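Local coordinates for protein argonaute (Marinitoga piezophila, PDB 5I4A) that uses short guide RNAs with a 5'-hydroxyl end to recognise complementary single-stranded DNA or RNA and cleave the target with the help of divalent metal ions, at residues F154-P159 and N206-F211; Y105-N110 and Y169-K174. One frame throughout, in Å; residues are numbered along the deposited sequence.

Contact 1 of 2, residues F154-P159 and N206-F211; sequences FLSKEP and NYLFNF. With nucleotides of chain B.
The hydroxyl of Ser156 takes part in two hydrogen bonds at once, one to each segment. Its OG sits in the crowded position between backbone N and carbonyl carbon (chi1 66°), and there it accepts a hydrogen bond from Phe209 N at 3.0 Å while donating its own proton to Glu158 O at 2.7 Å. One side chain thus ties strand 207-211 to the turn that follows Ser156. Strands 154-156 and 207-211 pair in antiparallel fashion, their short axes at 140°. Phe211 N donates to Phe154 O at 2.8 Å, nearly along the C=O axis, and Ser156 N donates to Phe209 O at 2.9 Å, in the carbonyl plane. Leu155 and Asn210 form the non-hydrogen-bonded pair between them. A water bridges Phe154 N and Phe211 O, accepting from the first and donating to the second. The Phe211 ring turns its edge to the opposite backbone, CE2 lying 3.5 Å from Ser156 N. Past the serine, Leu208 pushes CD2 against the chain at 158-159, 3.6 Å from Pro159 CA. Here linker L1 runs into the PAZ domain, whose last strand is 207-211; on it Tyr207 OH takes a weak hydrogen bond from N3 of guide nucleotide U21 of chain B, 3.3 Å long. Donating once and accepting once, the buried Ser156 hydroxyl is probably held in this rotation, adding a side-chain bond to the two backbone ones between the segments.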
loop_
_atom_site.group_PDB
_atom_site.type_symbol
_atom_site.label_atom_id
_atom_site.label_comp_id
_atom_site.label_asym_id
_atom_site.label_seq_id
_atom_site.Cartn_x
_atom_site.Cartn_y
_atom_site.Cartn_z
ATOM N N PHE A 154 -19.076 -7.308 3.698
ATOM C CA PHE A 154 -20.272 -6.920 4.432
ATOM C C PHE A 154 -21.093 -5.987 3.555
ATOM O O PHE A 154 -20.645 -4.883 3.223
ATOM C CB PHE A 154 -19.897 -6.270 5.763
ATOM C CG PHE A 154 -19.014 -7.136 6.616
ATOM C CD1 PHE A 154 -19.561 -8.118 7.426
ATOM C CD2 PHE A 154 -17.638 -6.991 6.585
ATOM C CE1 PHE A 154 -18.751 -8.926 8.202
ATOM C CE2 PHE A 154 -16.824 -7.798 7.357
ATOM C CZ PHE A 154 -17.380 -8.767 8.165
ATOM N N LEU A 155 -22.280 -6.443 3.167
ATOM C CA LEU A 155 -23.138 -5.726 2.239
ATOM C C LEU A 155 -24.524 -5.562 2.841
ATOM O O LEU A 155 -24.950 -6.353 3.688
ATOM C CB LEU A 155 -23.251 -6.460 0.895
ATOM C CG LEU A 155 -21.964 -6.757 0.124
ATOM C CD1 LEU A 155 -22.250 -7.725 -1.012
ATOM C CD2 LEU A 155 -21.344 -5.477 -0.410
ATOM N N SER A 156 -25.227 -4.526 2.391
ATOM C CA SER A 156 -26.610 -4.341 2.800
ATOM C C SER A 156 -27.464 -5.486 2.274
ATOM O O SER A 156 -27.295 -5.939 1.138
ATOM C CB SER A 156 -27.147 -3.003 2.288
ATOM O OG SER A 156 -27.219 -2.991 0.874
ATOM N N LYS A 157 -28.381 -5.962 3.119
ATOM C CA LYS A 157 -29.256 -7.060 2.726
ATOM C C LYS A 157 -30.203 -6.651 1.604
ATOM O O LYS A 157 -30.585 -7.489 0.780
ATOM C CB LYS A 157 -30.040 -7.549 3.944
ATOM C CG LYS A 157 -30.984 -8.708 3.682
ATOM C CD LYS A 157 -31.691 -9.110 4.964
ATOM C CE LYS A 157 -32.679 -10.238 4.728
ATOM N NZ LYS A 157 -33.329 -10.655 6.001
ATOM N N GLU A 158 -30.578 -5.379 1.553
ATOM C CA GLU A 158 -31.504 -4.849 0.570
ATOM C C GLU A 158 -30.785 -3.867 -0.346
ATOM O O GLU A 158 -29.755 -3.296 0.029
ATOM C CB GLU A 158 -32.679 -4.146 1.265
ATOM C CG GLU A 158 -33.305 -4.951 2.397
ATOM C CD GLU A 158 -34.256 -6.028 1.903
ATOM O OE1 GLU A 158 -35.317 -5.674 1.345
ATOM O OE2 GLU A 158 -33.946 -7.227 2.073
ATOM N N PRO A 159 -31.289 -3.663 -1.564
ATOM C CA PRO A 159 -30.709 -2.641 -2.442
ATOM C C PRO A 159 -30.717 -1.267 -1.783
ATOM O O PRO A 159 -31.474 -0.999 -0.847
ATOM C CB PRO A 159 -31.619 -2.675 -3.673
ATOM C CG PRO A 159 -32.109 -4.080 -3.712
ATOM C CD PRO A 159 -32.292 -4.480 -2.267
ATOM N N ASN A 206 -29.529 -2.982 -8.611
ATOM C CA ASN A 206 -28.246 -3.650 -8.784
ATOM C C ASN A 206 -27.167 -3.105 -7.858
ATOM O O ASN A 206 -26.003 -3.505 -7.978
ATOM C CB ASN A 206 -27.780 -3.539 -10.239
ATOM C CG ASN A 206 -28.567 -4.438 -11.172
ATOM O OD1 ASN A 206 -29.304 -5.317 -10.729
ATOM N ND2 ASN A 206 -28.404 -4.228 -12.474
ATOM N N TYR A 207 -27.520 -2.213 -6.939
ATOM C CA TYR A 207 -26.554 -1.554 -6.073
ATOM C C TYR A 207 -26.816 -1.934 -4.624
ATOM O O TYR A 207 -27.946 -1.820 -4.139
ATOM C CB TYR A 207 -26.611 -0.035 -6.249
ATOM C CG TYR A 207 -26.108 0.419 -7.598
ATOM C CD1 TYR A 207 -26.869 0.221 -8.740
ATOM C CD2 TYR A 207 -24.870 1.034 -7.733
ATOM C CE1 TYR A 207 -26.413 0.616 -9.974
ATOM C CE2 TYR A 207 -24.409 1.442 -8.971
ATOM C CZ TYR A 207 -25.190 1.233 -10.087
ATOM O OH TYR A 207 -24.748 1.630 -11.327
ATOM N N LEU A 208 -25.769 -2.389 -3.944
ATOM C CA LEU A 208 -25.809 -2.686 -2.524
ATOM C C LEU A 208 -24.795 -1.809 -1.805
ATOM O O LEU A 208 -23.806 -1.366 -2.396
ATOM C CB LEU A 208 -25.503 -4.163 -2.250
ATOM C CG LEU A 208 -26.452 -5.190 -2.869
ATOM C CD1 LEU A 208 -26.019 -6.601 -2.507
ATOM C CD2 LEU A 208 -27.879 -4.932 -2.417
ATOM N N PHE A 209 -25.050 -1.554 -0.527
ATOM C CA PHE A 209 -24.110 -0.798 0.288
ATOM C C PHE A 209 -22.987 -1.709 0.763
ATOM O O PHE A 209 -23.238 -2.817 1.245
ATOM C CB PHE A 209 -24.821 -0.162 1.481
ATOM C CG PHE A 209 -25.506 1.130 1.153
ATOM C CD1 PHE A 209 -24.767 2.279 0.939
ATOM C CD2 PHE A 209 -26.885 1.197 1.056
ATOM C CE1 PHE A 209 -25.389 3.474 0.639
ATOM C CE2 PHE A 209 -27.512 2.389 0.752
ATOM C CZ PHE A 209 -26.761 3.528 0.540
ATOM N N ASN A 210 -21.752 -1.242 0.621
ATOM C CA ASN A 210 -20.577 -1.980 1.061
ATOM C C ASN A 210 -20.054 -1.355 2.348
ATOM O O ASN A 210 -19.833 -0.140 2.411
ATOM C CB ASN A 210 -19.494 -1.968 -0.017
ATOM C CG ASN A 210 -18.311 -2.845 0.334
ATOM O OD1 ASN A 210 -18.458 -3.867 1.005
ATOM N ND2 ASN A 210 -17.126 -2.446 -0.114
ATOM N N PHE A 211 -19.864 -2.181 3.372
ATOM C CA PHE A 211 -19.477 -1.713 4.697
ATOM C C PHE A 211 -18.039 -2.123 4.980
ATOM O O PHE A 211 -17.719 -3.317 4.998
ATOM C CB PHE A 211 -20.420 -2.264 5.765
ATOM C CG PHE A 211 -21.838 -1.818 5.595
ATOM C CD1 PHE A 211 -22.233 -0.559 6.012
ATOM C CD2 PHE A 211 -22.774 -2.650 5.008
ATOM C CE1 PHE A 211 -23.539 -0.139 5.852
ATOM C CE2 PHE A 211 -24.083 -2.236 4.845
ATOM C CZ PHE A 211 -24.465 -0.979 5.269
ATOM P P U B 21 -26.701 -3.401 -19.791
ATOM O OP1 U B 21 -28.182 -3.227 -19.852
ATOM O OP2 U B 21 -26.098 -4.464 -20.626
ATOM O "O5'" U B 21 -25.912 -2.055 -20.148
ATOM C "C5'" U B 21 -26.533 -0.768 -20.047
ATOM C "C4'" U B 21 -27.127 -0.565 -18.670
ATOM O "O4'" U B 21 -26.096 -0.129 -17.747
ATOM C "C3'" U B 21 -28.303 0.417 -18.518
ATOM O "O3'" U B 21 -29.481 -0.251 -18.063
ATOM C "C2'" U B 21 -27.852 1.391 -17.418
ATOM O "O2'" U B 21 -28.859 1.680 -16.466
ATOM C "C1'" U B 21 -26.681 0.670 -16.753
ATOM N N1 U B 21 -25.690 1.613 -16.206
ATOM C C2 U B 21 -25.869 1.999 -14.884
ATOM O O2 U B 21 -26.745 1.586 -14.172
ATOM N N3 U B 21 -24.987 2.896 -14.368
ATOM C C4 U B 21 -23.940 3.460 -15.043
ATOM O O4 U B 21 -23.220 4.257 -14.449
ATOM C C5 U B 21 -23.796 3.046 -16.408
ATOM C C6 U B 21 -24.659 2.161 -16.939
HETATM O O HOH W 1 -17.040 -5.164 2.996
#

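Contact 2 of 2, residues Y105-N110 and Y169-K174; sequences YFKKGN and YLYNIK. With nucleotides of chain B.
Strands 105-107 and 169-172 are not paired: their short axes stay 8.6 Å apart at 126°, and the nearest CA atoms, those of Tyr105 and Ile173, are 6.5 Å from each other. Side chains and a water bridge the distance, the water accepting from Phe106 N and donating to Ile173 O. Tyr171, with CG anti to its backbone N (chi1 161°), reaches across and donates its hydroxyl proton to Phe106 O at 2.6 Å, approaching from above the carbonyl plane. Its CE1 meets Lys107 CG obliquely. Both strands belong to one antiparallel sheet shared by linker L1 and the PAZ domain, and guide RNA nucleotides touch both segments. Lys108 O accepts a very short hydrogen bond (2.3 Å) from O2' of C8 of chain B, and the Asn110 amide makes two weak bonds to the adenine edge of A11 of chain B, through N6 and N7. Ile173 lays CG1 over one face of the Tyr105 ring, 3.4 Å from its centroid, in a CH-pi contact. An alanine here takes away the ring, and the packing around Ile173 CG1 would probably be loosened. Next to Ile173, the Asn172 amide packs against C5 and C6 of U20 of chain B.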
loop_
_atom_site.group_PDB
_atom_site.type_symbol
_atom_site.label_atom_id
_atom_site.label_comp_id
_atom_site.label_asym_id
_atom_site.label_seq_id
_atom_site.Cartn_x
_atom_site.Cartn_y
_atom_site.Cartn_z
ATOM N N TYR A 105 -20.735 -13.496 -6.659
ATOM C CA TYR A 105 -20.586 -12.149 -7.184
ATOM C C TYR A 105 -19.112 -11.857 -7.413
ATOM O O TYR A 105 -18.254 -12.271 -6.629
ATOM C CB TYR A 105 -21.176 -11.115 -6.224
ATOM C CG TYR A 105 -22.686 -11.092 -6.180
ATOM C CD1 TYR A 105 -23.439 -11.737 -7.153
ATOM C CD2 TYR A 105 -23.358 -10.420 -5.167
ATOM C CE1 TYR A 105 -24.822 -11.721 -7.111
ATOM C CE2 TYR A 105 -24.738 -10.394 -5.120
ATOM C CZ TYR A 105 -25.467 -11.046 -6.092
ATOM O OH TYR A 105 -26.841 -11.016 -6.045
ATOM N N PHE A 106 -18.819 -11.153 -8.499
ATOM C CA PHE A 106 -17.466 -10.699 -8.776
ATOM C C PHE A 106 -17.293 -9.270 -8.281
ATOM O O PHE A 106 -18.179 -8.428 -8.451
ATOM C CB PHE A 106 -17.142 -10.776 -10.270
ATOM C CG PHE A 106 -15.862 -10.082 -10.644
ATOM C CD1 PHE A 106 -14.638 -10.694 -10.427
ATOM C CD2 PHE A 106 -15.881 -8.813 -11.203
ATOM C CE1 PHE A 106 -13.458 -10.054 -10.764
ATOM C CE2 PHE A 106 -14.704 -8.168 -11.542
ATOM C CZ PHE A 106 -13.491 -8.789 -11.323
ATOM N N LYS A 107 -16.146 -9.010 -7.663
ATOM C CA LYS A 107 -15.770 -7.681 -7.210
ATOM C C LYS A 107 -14.343 -7.413 -7.661
ATOM O O LYS A 107 -13.519 -8.332 -7.707
ATOM C CB LYS A 107 -15.899 -7.561 -5.684
ATOM C CG LYS A 107 -15.705 -6.158 -5.126
ATOM C CD LYS A 107 -16.263 -6.062 -3.712
ATOM C CE LYS A 107 -15.878 -4.758 -3.033
ATOM N NZ LYS A 107 -14.695 -4.922 -2.139
ATOM N N LYS A 108 -14.064 -6.154 -8.004
ATOM C CA LYS A 108 -12.776 -5.780 -8.577
ATOM C C LYS A 108 -11.628 -6.280 -7.705
ATOM O O LYS A 108 -11.713 -6.279 -6.474
ATOM C CB LYS A 108 -12.702 -4.260 -8.742
ATOM C CG LYS A 108 -11.611 -3.773 -9.689
ATOM C CD LYS A 108 -11.703 -2.267 -9.900
ATOM C CE LYS A 108 -10.599 -1.757 -10.812
ATOM N NZ LYS A 108 -10.714 -0.291 -11.050
ATOM N N GLY A 109 -10.559 -6.725 -8.358
ATOM C CA GLY A 109 -9.470 -7.387 -7.670
ATOM C C GLY A 109 -9.606 -8.888 -7.565
ATOM O O GLY A 109 -8.916 -9.500 -6.741
ATOM N N ASN A 110 -10.477 -9.498 -8.371
ATOM C CA ASN A 110 -10.713 -10.943 -8.365
ATOM C C ASN A 110 -11.212 -11.432 -7.009
ATOM O O ASN A 110 -10.881 -12.538 -6.573
ATOM C CB ASN A 110 -9.463 -11.717 -8.796
ATOM C CG ASN A 110 -9.186 -11.591 -10.283
ATOM O OD1 ASN A 110 -10.099 -11.667 -11.104
ATOM N ND2 ASN A 110 -7.922 -11.386 -10.635
ATOM N N TYR A 169 -20.344 3.987 0.163
ATOM C CA TYR A 169 -19.921 3.344 -1.074
ATOM C C TYR A 169 -20.916 2.268 -1.475
ATOM O O TYR A 169 -21.344 1.466 -0.640
ATOM C CB TYR A 169 -18.519 2.742 -0.931
ATOM C CG TYR A 169 -17.428 3.786 -0.918
ATOM C CD1 TYR A 169 -17.019 4.379 0.270
ATOM C CD2 TYR A 169 -16.818 4.191 -2.098
ATOM C CE1 TYR A 169 -16.028 5.340 0.284
ATOM C CE2 TYR A 169 -15.826 5.151 -2.094
ATOM C CZ TYR A 169 -15.434 5.722 -0.900
ATOM O OH TYR A 169 -14.447 6.680 -0.891
ATOM N N LEU A 170 -21.267 2.258 -2.758
ATOM C CA LEU A 170 -22.184 1.284 -3.330
ATOM C C LEU A 170 -21.405 0.274 -4.161
ATOM O O LEU A 170 -20.530 0.650 -4.948
ATOM C CB LEU A 170 -23.230 1.968 -4.211
ATOM C CG LEU A 170 -24.061 3.075 -3.569
ATOM C CD1 LEU A 170 -24.783 3.875 -4.628
ATOM C CD2 LEU A 170 -25.056 2.485 -2.598
ATOM N N TYR A 171 -21.725 -1.002 -3.984
ATOM C CA TYR A 171 -21.147 -2.073 -4.782
ATOM C C TYR A 171 -22.158 -2.516 -5.831
ATOM O O TYR A 171 -23.302 -2.840 -5.498
ATOM C CB TYR A 171 -20.740 -3.257 -3.900
ATOM C CG TYR A 171 -20.563 -4.548 -4.667
ATOM C CD1 TYR A 171 -19.570 -4.677 -5.628
ATOM C CD2 TYR A 171 -21.388 -5.639 -4.425
ATOM C CE1 TYR A 171 -19.406 -5.855 -6.329
ATOM C CE2 TYR A 171 -21.230 -6.822 -5.122
ATOM C CZ TYR A 171 -20.238 -6.924 -6.074
ATOM O OH TYR A 171 -20.077 -8.098 -6.772
ATOM N N ASN A 172 -21.736 -2.521 -7.094
ATOM C CA ASN A 172 -22.602 -2.923 -8.194
ATOM C C ASN A 172 -22.499 -4.429 -8.391
ATOM O O ASN A 172 -21.402 -4.965 -8.585
ATOM C CB ASN A 172 -22.231 -2.190 -9.482
ATOM C CG ASN A 172 -23.185 -2.498 -10.620
ATOM O OD1 ASN A 172 -23.077 -3.534 -11.274
ATOM N ND2 ASN A 172 -24.130 -1.596 -10.860
ATOM N N ILE A 173 -23.649 -5.108 -8.354
ATOM C CA ILE A 173 -23.672 -6.563 -8.469
ATOM C C ILE A 173 -23.173 -7.016 -9.835
ATOM O O ILE A 173 -22.517 -8.059 -9.948
ATOM C CB ILE A 173 -25.092 -7.089 -8.165
ATOM C CG1 ILE A 173 -25.151 -8.613 -8.265
ATOM C CG2 ILE A 173 -26.112 -6.470 -9.096
ATOM C CD1 ILE A 173 -25.649 -9.161 -9.602
ATOM N N LYS A 174 -23.457 -6.247 -10.887
ATOM C CA LYS A 174 -23.121 -6.687 -12.238
ATOM C C LYS A 174 -21.658 -6.420 -12.577
ATOM O O LYS A 174 -20.925 -7.339 -12.959
ATOM C CB LYS A 174 -24.034 -6.005 -13.261
ATOM C CG LYS A 174 -25.244 -6.829 -13.687
ATOM C CD LYS A 174 -26.275 -6.925 -12.579
ATOM C CE LYS A 174 -27.373 -7.915 -12.923
ATOM N NZ LYS A 174 -27.910 -8.579 -11.702
ATOM P P C B 8 -9.884 -1.245 -0.052
ATOM O OP1 C B 8 -9.207 -2.140 0.923
ATOM O OP2 C B 8 -9.205 -0.003 -0.515
ATOM O "O5'" C B 8 -10.249 -2.119 -1.330
ATOM C "C5'" C B 8 -11.364 -3.003 -1.303
ATOM C "C4'" C B 8 -11.855 -3.287 -2.708
ATOM O "O4'" C B 8 -12.551 -2.133 -3.237
ATOM C "C3'" C B 8 -10.760 -3.548 -3.720
ATOM O "O3'" C B 8 -10.271 -4.878 -3.656
ATOM C "C2'" C B 8 -11.427 -3.191 -5.039
ATOM O "O2'" C B 8 -12.267 -4.251 -5.478
ATOM C "C1'" C B 8 -12.306 -2.010 -4.622
ATOM P P U B 20 -20.561 -4.416 -19.025
ATOM O OP1 U B 20 -20.507 -3.109 -19.731
ATOM O OP2 U B 20 -20.096 -4.502 -17.614
ATOM O "O5'" U B 20 -22.040 -5.008 -19.104
ATOM C "C5'" U B 20 -23.183 -4.162 -19.121
ATOM C "C4'" U B 20 -23.972 -4.268 -17.837
ATOM O "O4'" U B 20 -23.092 -4.007 -16.718
ATOM C "C3'" U B 20 -25.112 -3.265 -17.675
ATOM O "O3'" U B 20 -26.327 -3.718 -18.256
ATOM C "C2'" U B 20 -25.219 -3.078 -16.162
ATOM O "O2'" U B 20 -26.065 -4.062 -15.583
ATOM C "C1'" U B 20 -23.783 -3.331 -15.694
ATOM N N1 U B 20 -23.035 -2.106 -15.314
ATOM C C2 U B 20 -22.525 -1.237 -16.271
ATOM O O2 U B 20 -22.646 -1.383 -17.473
ATOM N N3 U B 20 -21.843 -0.157 -15.765
ATOM C C4 U B 20 -21.616 0.149 -14.441
ATOM O O4 U B 20 -20.982 1.166 -14.158
ATOM C C5 U B 20 -22.169 -0.790 -13.516
ATOM C C6 U B 20 -22.837 -1.853 -13.978
ATOM P P A B 11 -2.534 -9.943 -11.955
ATOM O OP1 A B 11 -3.826 -9.879 -11.229
ATOM O OP2 A B 11 -1.775 -11.218 -12.008
ATOM O "O5'" A B 11 -2.813 -9.457 -13.444
ATOM C "C5'" A B 11 -1.860 -9.660 -14.475
ATOM C "C4'" A B 11 -2.504 -9.526 -15.826
ATOM O "O4'" A B 11 -3.406 -10.646 -16.029
ATOM C "C3'" A B 11 -3.380 -8.291 -15.985
ATOM O "O3'" A B 11 -2.666 -7.119 -16.367
ATOM C "C2'" A B 11 -4.436 -8.739 -16.988
ATOM O "O2'" A B 11 -3.950 -8.678 -18.322
ATOM C "C1'" A B 11 -4.615 -10.202 -16.603
ATOM N N9 A B 11 -5.686 -10.373 -15.606
ATOM C C8 A B 11 -5.625 -10.275 -14.234
ATOM N N7 A B 11 -6.776 -10.492 -13.639
ATOM C C5 A B 11 -7.643 -10.748 -14.699
ATOM C C6 A B 11 -9.013 -11.054 -14.765
ATOM N N6 A B 11 -9.805 -11.164 -13.690
ATOM N N1 A B 11 -9.549 -11.248 -15.987
ATOM C C2 A B 11 -8.774 -11.145 -17.075
ATOM N N3 A B 11 -7.479 -10.861 -17.142
ATOM C C4 A B 11 -6.979 -10.675 -15.909
HETATM O O HOH W 2 -21.240 -10.633 -10.387
#

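Overall arrangement
Contact 1 is the buried one, a true strand pairing in which backbone groups do most of the bonding; contact 2 is only partly buried and bridges unpaired strands with a tyrosine hydroxyl, a CH-pi contact and a water. Both join linker L1 to the PAZ domain within the same antiparallel sheet. Strands 207-211 and 169-172 are neighbours there: Leu208 O lies 2.6 Å from Tyr171 N, a probable hydrogen bond, and Phe209 packs on Leu170. The centres are about 10 Å apart, and the segments alternate along the chain. Both touch the guide RNA, contact 1 at U21 and contact 2 at C8, A11 and U20 of chain B, among others.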